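Local coordinates for protein pyrrolidone-carboxylate peptidase (Deinococcus radiodurans R1, PDB 5Z48) that binds L-pyroglutamate and, as a thiol peptidase of the C15 family, probably removes N-terminal pyroglutamyl groups from polypeptides, at residues A26-G31 and E196-V201; P78-E83 and A126-A131; L32-G37 and A204-T209; H30-E33 and G39-S42. All coordinates share one frame; numbering follows the deposited sequence.

Contact 1. Residues A26-G31 and E196-V201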
loop_
_atom_site.group_PDB
_atom_site.type_symbol
_atom_site.label_atom_id
_atom_site.label_comp_id
_atom_site.label_asym_id
_atom_site.label_seq_id
_atom_site.Cartn_x
_atom_site.Cartn_y
_atom_site.Cartn_z
ATOM N N ALA B 26 -28.186 1.730 -0.638
ATOM C CA ALA B 26 -29.434 0.967 -0.564
ATOM C C ALA B 26 -30.610 1.901 -0.337
ATOM O O ALA B 26 -31.682 1.749 -0.955
ATOM C CB ALA B 26 -29.361 -0.092 0.550
ATOM N N GLN B 27 -30.444 2.898 0.541
ATOM C CA GLN B 27 -31.539 3.818 0.815
ATOM C C GLN B 27 -31.943 4.593 -0.432
ATOM O O GLN B 27 -33.144 4.759 -0.710
ATOM C CB GLN B 27 -31.150 4.778 1.947
ATOM C CG GLN B 27 -32.366 5.394 2.675
ATOM C CD GLN B 27 -33.050 4.386 3.630
ATOM O OE1 GLN B 27 -32.449 3.399 4.036
ATOM N NE2 GLN B 27 -34.266 4.713 4.071
ATOM N N GLU B 28 -30.956 5.079 -1.205
ATOM C CA GLU B 28 -31.276 5.903 -2.362
ATOM C C GLU B 28 -31.921 5.104 -3.478
ATOM O O GLU B 28 -32.744 5.666 -4.233
ATOM C CB GLU B 28 -30.010 6.552 -2.930
ATOM C CG GLU B 28 -29.312 7.574 -2.089
ATOM C CD GLU B 28 -28.197 8.219 -2.921
ATOM O OE1 GLU B 28 -28.525 8.771 -4.010
ATOM O OE2 GLU B 28 -27.004 8.124 -2.536
ATOM N N LEU B 29 -31.590 3.816 -3.595
ATOM C CA LEU B 29 -32.057 3.035 -4.725
ATOM C C LEU B 29 -33.333 2.257 -4.420
ATOM O O LEU B 29 -33.926 1.683 -5.348
ATOM C CB LEU B 29 -30.947 2.085 -5.197
ATOM C CG LEU B 29 -29.725 2.848 -5.738
ATOM C CD1 LEU B 29 -28.588 1.837 -5.963
ATOM C CD2 LEU B 29 -30.026 3.632 -7.032
ATOM N N HIS B 30 -33.825 2.285 -3.182
ATOM C CA HIS B 30 -35.065 1.562 -2.902
ATOM C C HIS B 30 -36.198 1.988 -3.837
ATOM O O HIS B 30 -36.457 3.179 -4.016
ATOM C CB HIS B 30 -35.550 1.776 -1.459
ATOM C CG HIS B 30 -36.869 1.119 -1.195
ATOM N ND1 HIS B 30 -37.014 -0.260 -1.237
ATOM C CD2 HIS B 30 -38.109 1.628 -0.962
ATOM C CE1 HIS B 30 -38.278 -0.565 -1.013
ATOM N NE2 HIS B 30 -38.963 0.557 -0.829
ATOM N N GLY B 31 -36.919 0.999 -4.380
ATOM C CA GLY B 31 -38.038 1.254 -5.262
ATOM C C GLY B 31 -37.686 1.565 -6.701
ATOM O O GLY B 31 -38.605 1.760 -7.515
ATOM N N GLU B 196 -20.899 8.538 -6.713
ATOM C CA GLU B 196 -20.214 7.535 -7.538
ATOM C C GLU B 196 -20.490 6.119 -7.045
ATOM O O GLU B 196 -20.713 5.209 -7.848
ATOM C CB GLU B 196 -18.719 7.863 -7.537
ATOM C CG GLU B 196 -17.820 6.786 -8.234
ATOM C CD GLU B 196 -17.828 6.853 -9.749
ATOM O OE1 GLU B 196 -18.673 7.593 -10.339
ATOM O OE2 GLU B 196 -16.925 6.239 -10.399
ATOM N N ILE B 197 -20.456 5.913 -5.723
ATOM C CA ILE B 197 -20.748 4.598 -5.136
ATOM C C ILE B 197 -22.168 4.173 -5.471
ATOM O O ILE B 197 -22.405 3.044 -5.931
ATOM C CB ILE B 197 -20.507 4.635 -3.618
ATOM C CG1 ILE B 197 -19.019 4.861 -3.332
ATOM C CG2 ILE B 197 -20.982 3.335 -2.959
ATOM C CD1 ILE B 197 -18.706 5.180 -1.839
ATOM N N THR B 198 -23.141 5.051 -5.210
ATOM C CA THR B 198 -24.531 4.704 -5.522
ATOM C C THR B 198 -24.699 4.364 -7.001
ATOM O O THR B 198 -25.422 3.414 -7.344
ATOM C CB THR B 198 -25.455 5.864 -5.113
ATOM O OG1 THR B 198 -25.375 6.028 -3.695
ATOM C CG2 THR B 198 -26.926 5.615 -5.488
ATOM N N ARG B 199 -24.105 5.156 -7.883
ATOM C CA ARG B 199 -24.183 4.869 -9.311
ATOM C C ARG B 199 -23.585 3.503 -9.629
ATOM O O ARG B 199 -24.129 2.765 -10.464
ATOM C CB ARG B 199 -23.474 5.962 -10.105
ATOM C CG ARG B 199 -23.753 5.841 -11.608
ATOM C CD ARG B 199 -23.237 7.055 -12.352
ATOM N NE ARG B 199 -21.779 7.233 -12.231
ATOM C CZ ARG B 199 -20.894 6.834 -13.159
ATOM N NH1 ARG B 199 -21.293 6.246 -14.292
ATOM N NH2 ARG B 199 -19.591 7.062 -12.992
ATOM N N ALA B 200 -22.474 3.128 -8.970
ATOM C CA ALA B 200 -21.885 1.807 -9.211
ATOM C C ALA B 200 -22.840 0.699 -8.806
ATOM O O ALA B 200 -22.956 -0.323 -9.495
ATOM C CB ALA B 200 -20.545 1.677 -8.452
ATOM N N VAL B 201 -23.514 0.866 -7.671
ATOM C CA VAL B 201 -24.476 -0.151 -7.231
ATOM C C VAL B 201 -25.637 -0.230 -8.219
ATOM O O VAL B 201 -26.094 -1.332 -8.574
ATOM C CB VAL B 201 -24.944 0.162 -5.794
ATOM C CG1 VAL B 201 -26.006 -0.827 -5.317
ATOM C CG2 VAL B 201 -23.729 0.109 -4.863
#

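Contact 2. Residues P78-E83 and A126-A131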
loop_
_atom_site.group_PDB
_atom_site.type_symbol
_atom_site.label_atom_id
_atom_site.label_comp_id
_atom_site.label_asym_id
_atom_site.label_seq_id
_atom_site.Cartn_x
_atom_site.Cartn_y
_atom_site.Cartn_z
ATOM N N PRO B 78 -9.778 0.689 -3.181
ATOM C CA PRO B 78 -9.906 1.899 -4.030
ATOM C C PRO B 78 -11.092 1.888 -4.984
ATOM O O PRO B 78 -11.541 2.973 -5.392
ATOM C CB PRO B 78 -8.582 1.916 -4.829
ATOM C CG PRO B 78 -8.195 0.427 -4.902
ATOM C CD PRO B 78 -8.579 -0.103 -3.517
ATOM N N GLN B 79 -11.640 0.715 -5.322
ATOM C CA GLN B 79 -12.619 0.594 -6.399
ATOM C C GLN B 79 -13.679 -0.402 -5.959
ATOM O O GLN B 79 -13.412 -1.297 -5.141
ATOM C CB GLN B 79 -11.961 0.145 -7.738
ATOM C CG GLN B 79 -10.838 1.097 -8.184
ATOM C CD GLN B 79 -10.072 0.638 -9.411
ATOM O OE1 GLN B 79 -10.377 -0.427 -9.958
ATOM N NE2 GLN B 79 -9.099 1.461 -9.881
ATOM N N VAL B 80 -14.894 -0.242 -6.505
ATOM C CA VAL B 80 -15.920 -1.259 -6.262
ATOM C C VAL B 80 -15.432 -2.639 -6.699
ATOM O O VAL B 80 -14.747 -2.783 -7.734
ATOM C CB VAL B 80 -17.232 -0.911 -6.981
ATOM C CG1 VAL B 80 -17.876 0.329 -6.323
ATOM C CG2 VAL B 80 -17.059 -0.665 -8.486
ATOM N N THR B 81 -15.819 -3.666 -5.923
ATOM C CA THR B 81 -15.421 -5.046 -6.182
ATOM C C THR B 81 -16.588 -6.009 -5.999
ATOM O O THR B 81 -17.515 -5.773 -5.211
ATOM C CB THR B 81 -14.243 -5.523 -5.271
ATOM O OG1 THR B 81 -14.530 -5.239 -3.879
ATOM C CG2 THR B 81 -12.932 -4.827 -5.692
ATOM N N LEU B 82 -16.557 -7.087 -6.785
ATOM C CA LEU B 82 -17.546 -8.169 -6.711
ATOM C C LEU B 82 -16.887 -9.388 -6.078
ATOM O O LEU B 82 -15.827 -9.841 -6.554
ATOM C CB LEU B 82 -18.051 -8.544 -8.110
ATOM C CG LEU B 82 -18.725 -7.462 -8.903
ATOM C CD1 LEU B 82 -18.875 -7.981 -10.331
ATOM C CD2 LEU B 82 -20.085 -7.125 -8.271
ATOM N N GLU B 83 -17.512 -9.944 -5.015
ATOM C CA GLU B 83 -16.946 -11.097 -4.313
ATOM C C GLU B 83 -17.216 -12.380 -5.071
ATOM O O GLU B 83 -18.370 -12.704 -5.398
ATOM C CB GLU B 83 -17.525 -11.206 -2.886
ATOM C CG GLU B 83 -17.139 -10.001 -2.036
ATOM C CD GLU B 83 -15.643 -9.792 -1.864
ATOM O OE1 GLU B 83 -14.833 -10.721 -2.157
ATOM O OE2 GLU B 83 -15.273 -8.641 -1.472
ATOM N N ALA B 126 -18.320 -5.464 -17.180
ATOM C CA ALA B 126 -18.417 -4.811 -18.481
ATOM C C ALA B 126 -19.362 -3.616 -18.413
ATOM O O ALA B 126 -19.108 -2.567 -19.015
ATOM C CB ALA B 126 -18.882 -5.797 -19.558
ATOM N N ALA B 127 -20.462 -3.762 -17.665
ATOM C CA ALA B 127 -21.376 -2.630 -17.522
ATOM C C ALA B 127 -20.713 -1.476 -16.775
ATOM O O ALA B 127 -20.875 -0.301 -17.147
ATOM C CB ALA B 127 -22.653 -3.081 -16.799
ATOM N N TRP B 128 -19.948 -1.803 -15.731
ATOM C CA TRP B 128 -19.191 -0.779 -15.015
ATOM C C TRP B 128 -18.217 -0.080 -15.950
ATOM O O TRP B 128 -18.130 1.147 -15.956
ATOM C CB TRP B 128 -18.404 -1.402 -13.854
ATOM C CG TRP B 128 -19.176 -1.637 -12.575
ATOM C CD1 TRP B 128 -20.384 -1.095 -12.209
ATOM C CD2 TRP B 128 -18.765 -2.471 -11.491
ATOM N NE1 TRP B 128 -20.746 -1.538 -10.963
ATOM C CE2 TRP B 128 -19.758 -2.373 -10.493
ATOM C CE3 TRP B 128 -17.636 -3.275 -11.262
ATOM C CZ2 TRP B 128 -19.681 -3.090 -9.284
ATOM C CZ3 TRP B 128 -17.552 -3.955 -10.048
ATOM C CH2 TRP B 128 -18.553 -3.844 -9.070
ATOM N N ARG B 129 -17.452 -0.846 -16.741
ATOM C CA ARG B 129 -16.489 -0.212 -17.651
ATOM C C ARG B 129 -17.181 0.697 -18.671
ATOM O O ARG B 129 -16.708 1.814 -18.969
ATOM C CB ARG B 129 -15.664 -1.293 -18.350
ATOM C CG ARG B 129 -14.515 -0.664 -19.186
ATOM C CD ARG B 129 -13.368 -1.629 -19.477
ATOM N NE ARG B 129 -12.502 -1.879 -18.312
ATOM C CZ ARG B 129 -11.395 -1.179 -18.043
ATOM N NH1 ARG B 129 -11.047 -0.191 -18.832
ATOM N NH2 ARG B 129 -10.663 -1.465 -16.969
ATOM N N GLU B 130 -18.319 0.254 -19.208
ATOM C CA GLU B 130 -19.042 1.088 -20.154
ATOM C C GLU B 130 -19.510 2.384 -19.499
ATOM O O GLU B 130 -19.523 3.435 -20.149
ATOM C CB GLU B 130 -20.225 0.287 -20.719
ATOM C CG GLU B 130 -20.847 0.876 -22.004
ATOM C CD GLU B 130 -21.889 1.955 -21.733
ATOM O OE1 GLU B 130 -22.453 1.979 -20.608
ATOM O OE2 GLU B 130 -22.151 2.783 -22.655
ATOM N N ALA B 131 -19.818 2.340 -18.196
ATOM C CA ALA B 131 -20.199 3.526 -17.429
ATOM C C ALA B 131 -19.006 4.291 -16.864
ATOM O O ALA B 131 -19.202 5.187 -16.030
ATOM C CB ALA B 131 -21.142 3.124 -16.287
#

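Contact 3. Residues L32-G37 and A204-T209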
loop_
_atom_site.group_PDB
_atom_site.type_symbol
_atom_site.label_atom_id
_atom_site.label_comp_id
_atom_site.label_asym_id
_atom_site.label_seq_id
_atom_site.Cartn_x
_atom_site.Cartn_y
_atom_site.Cartn_z
ATOM N N LEU B 32 -36.398 1.611 -7.052
ATOM C CA LEU B 32 -36.012 1.885 -8.430
ATOM C C LEU B 32 -36.662 0.872 -9.363
ATOM O O LEU B 32 -36.619 -0.342 -9.123
ATOM C CB LEU B 32 -34.487 1.833 -8.586
ATOM C CG LEU B 32 -33.929 2.067 -9.994
ATOM C CD1 LEU B 32 -34.129 3.486 -10.475
ATOM C CD2 LEU B 32 -32.432 1.649 -9.957
ATOM N N GLU B 33 -37.300 1.385 -10.412
ATOM C CA GLU B 33 -37.842 0.542 -11.455
ATOM C C GLU B 33 -36.765 0.318 -12.496
ATOM O O GLU B 33 -36.175 1.275 -13.005
ATOM C CB GLU B 33 -39.078 1.177 -12.085
ATOM C CG GLU B 33 -40.302 1.115 -11.179
ATOM C CD GLU B 33 -41.545 1.608 -11.897
ATOM O OE1 GLU B 33 -41.589 2.819 -12.213
ATOM O OE2 GLU B 33 -42.449 0.784 -12.176
ATOM N N LEU B 34 -36.532 -0.939 -12.822
ATOM C CA LEU B 34 -35.594 -1.345 -13.831
ATOM C C LEU B 34 -36.334 -1.963 -15.009
ATOM O O LEU B 34 -37.507 -2.339 -14.893
ATOM C CB LEU B 34 -34.597 -2.342 -13.216
ATOM C CG LEU B 34 -33.727 -1.729 -12.151
ATOM C CD1 LEU B 34 -32.970 -2.817 -11.451
ATOM C CD2 LEU B 34 -32.785 -0.785 -12.859
ATOM N N PRO B 35 -35.714 -2.011 -16.185
ATOM C CA PRO B 35 -36.397 -2.574 -17.353
ATOM C C PRO B 35 -36.807 -4.025 -17.135
ATOM O O PRO B 35 -36.240 -4.752 -16.308
ATOM C CB PRO B 35 -35.359 -2.434 -18.480
ATOM C CG PRO B 35 -34.406 -1.425 -18.033
ATOM C CD PRO B 35 -34.448 -1.343 -16.527
ATOM N N GLY B 36 -37.839 -4.431 -17.859
ATOM C CA GLY B 36 -38.349 -5.773 -17.723
ATOM C C GLY B 36 -39.283 -5.968 -16.558
ATOM O O GLY B 36 -39.567 -7.115 -16.198
ATOM N N GLY B 37 -39.775 -4.887 -15.962
ATOM C CA GLY B 37 -40.678 -5.005 -14.844
ATOM C C GLY B 37 -40.015 -5.213 -13.508
ATOM O O GLY B 37 -40.723 -5.442 -12.517
ATOM N N ALA B 204 -24.603 -2.051 -11.403
ATOM C CA ALA B 204 -24.561 -3.490 -11.147
ATOM C C ALA B 204 -25.956 -4.071 -11.121
ATOM O O ALA B 204 -26.189 -5.134 -11.708
ATOM C CB ALA B 204 -23.812 -3.791 -9.839
ATOM N N ALA B 205 -26.894 -3.391 -10.427
ATOM C CA ALA B 205 -28.282 -3.872 -10.360
ATOM C C ALA B 205 -28.889 -3.988 -11.755
ATOM O O ALA B 205 -29.550 -4.992 -12.084
ATOM C CB ALA B 205 -29.114 -2.925 -9.507
ATOM N N GLU B 206 -28.640 -2.988 -12.603
ATOM C CA GLU B 206 -29.193 -2.988 -13.954
ATOM C C GLU B 206 -28.611 -4.131 -14.779
ATOM O O GLU B 206 -29.335 -4.772 -15.563
ATOM C CB GLU B 206 -28.916 -1.621 -14.620
ATOM C CG GLU B 206 -29.607 -0.444 -13.913
ATOM C CD GLU B 206 -29.207 0.956 -14.407
ATOM O OE1 GLU B 206 -28.137 1.092 -15.039
ATOM O OE2 GLU B 206 -29.977 1.918 -14.146
ATOM N N ALA B 207 -27.321 -4.408 -14.607
ATOM C CA ALA B 207 -26.711 -5.496 -15.377
ATOM C C ALA B 207 -27.246 -6.858 -14.922
ATOM O O ALA B 207 -27.478 -7.748 -15.752
ATOM C CB ALA B 207 -25.182 -5.468 -15.274
ATOM N N ILE B 208 -27.443 -7.026 -13.613
ATOM C CA ILE B 208 -27.941 -8.297 -13.094
ATOM C C ILE B 208 -29.327 -8.584 -13.660
ATOM O O ILE B 208 -29.617 -9.686 -14.142
ATOM C CB ILE B 208 -27.973 -8.269 -11.554
ATOM C CG1 ILE B 208 -26.543 -8.277 -10.976
ATOM C CG2 ILE B 208 -28.782 -9.461 -11.047
ATOM C CD1 ILE B 208 -26.464 -7.729 -9.524
ATOM N N THR B 209 -30.202 -7.581 -13.621
ATOM C CA THR B 209 -31.567 -7.867 -14.051
ATOM C C THR B 209 -31.669 -7.972 -15.561
ATOM O O THR B 209 -32.563 -8.660 -16.072
ATOM C CB THR B 209 -32.555 -6.818 -13.530
ATOM O OG1 THR B 209 -32.218 -5.531 -14.066
ATOM C CG2 THR B 209 -32.526 -6.732 -11.974
HETATM O O HOH W 1 -33.509 -4.945 -16.339
#

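Contact 4. Residues H30-E33 and G39-S42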
loop_
_atom_site.group_PDB
_atom_site.type_symbol
_atom_site.label_atom_id
_atom_site.label_comp_id
_atom_site.label_asym_id
_atom_site.label_seq_id
_atom_site.Cartn_x
_atom_site.Cartn_y
_atom_site.Cartn_z
ATOM N N HIS B 30 -33.825 2.285 -3.182
ATOM C CA HIS B 30 -35.065 1.562 -2.902
ATOM C C HIS B 30 -36.198 1.988 -3.837
ATOM O O HIS B 30 -36.457 3.179 -4.016
ATOM C CB HIS B 30 -35.550 1.776 -1.459
ATOM C CG HIS B 30 -36.869 1.119 -1.195
ATOM N ND1 HIS B 30 -37.014 -0.260 -1.237
ATOM C CD2 HIS B 30 -38.109 1.628 -0.962
ATOM C CE1 HIS B 30 -38.278 -0.565 -1.013
ATOM N NE2 HIS B 30 -38.963 0.557 -0.829
ATOM N N GLY B 31 -36.919 0.999 -4.380
ATOM C CA GLY B 31 -38.038 1.254 -5.262
ATOM C C GLY B 31 -37.686 1.565 -6.701
ATOM O O GLY B 31 -38.605 1.760 -7.515
ATOM N N LEU B 32 -36.398 1.611 -7.052
ATOM C CA LEU B 32 -36.012 1.885 -8.430
ATOM C C LEU B 32 -36.662 0.872 -9.363
ATOM O O LEU B 32 -36.619 -0.342 -9.123
ATOM C CB LEU B 32 -34.487 1.833 -8.586
ATOM C CG LEU B 32 -33.929 2.067 -9.994
ATOM C CD1 LEU B 32 -34.129 3.486 -10.475
ATOM C CD2 LEU B 32 -32.432 1.649 -9.957
ATOM N N GLU B 33 -37.300 1.385 -10.412
ATOM C CA GLU B 33 -37.842 0.542 -11.455
ATOM C C GLU B 33 -36.765 0.318 -12.496
ATOM O O GLU B 33 -36.175 1.275 -13.005
ATOM C CB GLU B 33 -39.078 1.177 -12.085
ATOM C CG GLU B 33 -40.302 1.115 -11.179
ATOM C CD GLU B 33 -41.545 1.608 -11.897
ATOM O OE1 GLU B 33 -41.589 2.819 -12.213
ATOM O OE2 GLU B 33 -42.449 0.784 -12.176
ATOM N N GLY B 39 -38.115 -4.366 -9.985
ATOM C CA GLY B 39 -38.055 -3.309 -8.997
ATOM C C GLY B 39 -37.087 -3.702 -7.904
ATOM O O GLY B 39 -36.937 -4.878 -7.572
ATOM N N VAL B 40 -36.399 -2.699 -7.391
ATOM C CA VAL B 40 -35.446 -2.847 -6.286
ATOM C C VAL B 40 -36.193 -2.733 -4.968
ATOM O O VAL B 40 -36.987 -1.792 -4.784
ATOM C CB VAL B 40 -34.358 -1.769 -6.375
ATOM C CG1 VAL B 40 -33.432 -1.821 -5.103
ATOM C CG2 VAL B 40 -33.548 -1.910 -7.668
ATOM N N HIS B 41 -35.969 -3.682 -4.062
ATOM C CA HIS B 41 -36.453 -3.611 -2.684
ATOM C C HIS B 41 -35.222 -3.557 -1.798
ATOM O O HIS B 41 -34.440 -4.506 -1.791
ATOM C CB HIS B 41 -37.272 -4.854 -2.317
ATOM C CG HIS B 41 -37.712 -4.865 -0.892
ATOM N ND1 HIS B 41 -38.913 -4.324 -0.489
ATOM C CD2 HIS B 41 -37.090 -5.297 0.232
ATOM C CE1 HIS B 41 -39.035 -4.466 0.822
ATOM N NE2 HIS B 41 -37.928 -5.029 1.285
ATOM N N SER B 42 -35.042 -2.476 -1.047
ATOM C CA SER B 42 -33.843 -2.352 -0.214
ATOM C C SER B 42 -34.130 -2.657 1.255
ATOM O O SER B 42 -35.227 -2.418 1.767
ATOM C CB SER B 42 -33.282 -0.937 -0.288
ATOM O OG SER B 42 -32.984 -0.601 -1.616
#

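Contact 1. Residues A26-G31 and E196-V201
Glu-28 and Thr-198 bring the end of helix 21-29 and the early part of helix 194-211 to 7.5 Å between their CA atoms, with His-30 the first residue to leave the helical path. The two helices pack side by side on the same face of the central sheet of the alpha/beta fold, and Leu-29 and Val-201 both also rest on Leu-8 of strand 5-11. At the outer side of the contact, Thr-198 OG1 donates a hydrogen bond to Glu-28 OE2 (2.9 Å), reaching it from above the carboxylate plane, 60° out of it. The same hydroxyl is bonded to Gln-194 NE2, so it joins a carboxylate and an amide. Thr-198 CG2, anti to its own nitrogen, faces the other way into the apolar part, 3.9 Å from Leu-29 CG. It also lies 3.8 Å from Glu-28 OE1, beside the carboxylate. Replacing Thr-198 by an alanine would probably leave the Glu-28 carboxylate without this donor and open a gap beside Leu-29. Deeper in, the Leu-29 side chain runs past Thr-198 in the opposite direction, and its CD1 methyl meets Val-201 CG1 at 3.8 Å.

Contact 2. Residues P78-E83 and A126-A131
Val-80 and Leu-82 receive the indole of Trp-128, which spans the space between strand 80-83 and helix 126-130. The axes of these segments run nearly antiparallel, at 171°, and approach to 11.4 Å. The ring takes part in a CH-pi contact: Val-80 CG2 stands over one face of the indole, 3.5 Å from the centroid of the six-membered ring of Trp-128 and 7° off the ring normal. This methyl sits between the backbone nitrogen and the carbonyl carbon of its residue (CG1 chi1 -69°), the rotamer that turns it over the ring.

Apolar contact continues at the far end of the indole. Leu-82 points from the strand against the oncoming indole, its CG 3.6 Å from Trp-128 CH2 and its CD2 3.7 Å from the same carbon, at an oblique approach to the ring. Such packing of a helix on a sheet strand belongs to the alpha/beta fold of the C15 peptidases. Strand 80-90 also carries Glu-83, whose OE2 is hydrogen-bonded to His-171 ND1; both are active-site residues by similarity, consistent with a Cys-His-Glu triad.

The polar end of the tryptophan finds its partner outside the two segments. The indole NE1 is bonded to Ala-200 O of helix 194-211, which helps fix the rotation of the ring, while the side chain also packs on Val-203 of that helix and on Leu-170 of strand 167-172. With an alanine in place of Trp-128, the Val-80 methyl and Leu-82 would probably face a large gap, and the Ala-200 carbonyl would lose its indole partner.

Contact 3. Residues L32-G37 and A204-T209
Leu-34 belongs to the short, weakly bonded edge strand 33-34 of a beta hairpin whose other arm is strand 38-45, and it is the residue by which the hairpin rests on helix 194-211. Leu-34 CA lies 6.6 Å from Glu-206 CA. The leucine splits its two methyls between two helix residues, each side chain crossing it at about a right angle. Leu-34 CD2 lies against the aliphatic stem of Glu-206, only 3.4 Å from Glu-206 CG, a tight fit. Extended beyond CG, the Glu-206 chain carries its carboxylate past the leucine to Arg-202, to whose NE the OE2 atom is salt-bridged. Leu-34 CD1 turns to the Thr-209 side chain, 3.8 Å from OG1 and 4.0 Å from CG2, and it comes within 4.3 Å of Ala-205 CB one helical turn earlier. With CG anti to the carbonyl carbon (chi1 -65°), Leu-34 projects both methyls to the helix.

The polar link is made through water. One water molecule donates to Pro-35 O at 2.7 Å and is also hydrogen-bonded to Thr-209 OG1, again at 2.7 Å, tying the start of the hairpin turn to the helix. Gly-36 and Gly-37 then turn the chain with positive phi angles, at which a side chain would be jammed against the preceding carbonyl oxygen.

Around this contact, Leu-34 packs on Val-40 of strand 38-45 and Thr-209 on Trp-38 and on Leu-6 of strand 5-11, while Ile-208 and Ala-207 carry the helix on to strand 67-73 and to helix 121-130.

Contact 4. Residues H30-E33 and G39-S42
Gly-31 and Leu-32 pair with Val-40 where the chain leaves helix 21-29 and enters a beta hairpin, segment 30-33 lying antiparallel to strand 38-45 at the edge of the central sheet. The tight part begins with the backbone. Gly-31 N donates to Val-40 O at 2.8 Å, and Val-40 N returns a bond to Leu-32 O at 2.9 Å. Gly-39 CA adds a CA-H...O contact to Leu-32 O. Beside these two bonds, Leu-32 CB and Val-40 CG2 touch at 4.0 Å, and Val-40 continues inward to Leu-8.

The loose side, toward solvent, is at Glu-33: it faces Gly-39 as a non-hydrogen-bonded pair, but its exposed side chain makes no contact with the strand. His-30, at the other end, is also exposed yet firmly held. With CG anti to the backbone nitrogen (chi1 176°), its ring comes edge-on to the strand. ND1 of His-30, in the ring plane, accepts a nearly straight bond from Ser-42 N (3.0 Å, 174°), which holds the imidazole and is consistent with ND1 carrying no proton. Ser-42 OG is bonded to Ala-26 O, joining the strand to the helix before it. The edge of the His-30 ring faces the His-41 ring in an offset edge-to-face pair, planes at 81°, and His-30 CE1 comes to 3.8 Å from His-41 ND1.

How the contacts relate
Contacts 1, 2 and 3 are buried, whereas contact 4 is at the surface. Contacts 1 and 3 use earlier and later parts of helix 194-211, the first against helix 21-29 and the second against the hairpin that follows it. Contact 4 shares His-30 and Gly-31 with contact 1 and Leu-32 and Glu-33 with contact 3; it joins the first arm of that hairpin to the second, so its chemistry is backbone bonding, with a histidine in place of a peptide group. Contact 1 mixes a hydroxyl-carboxylate bond at its exposed edge with leucine and valine packing, contact 3 adds a water bridge, and contact 2 rests on an indole face. Contact 2 touches contacts 1 and 3 through helix 194-211, and it alone holds a probable active-site residue, Glu-83.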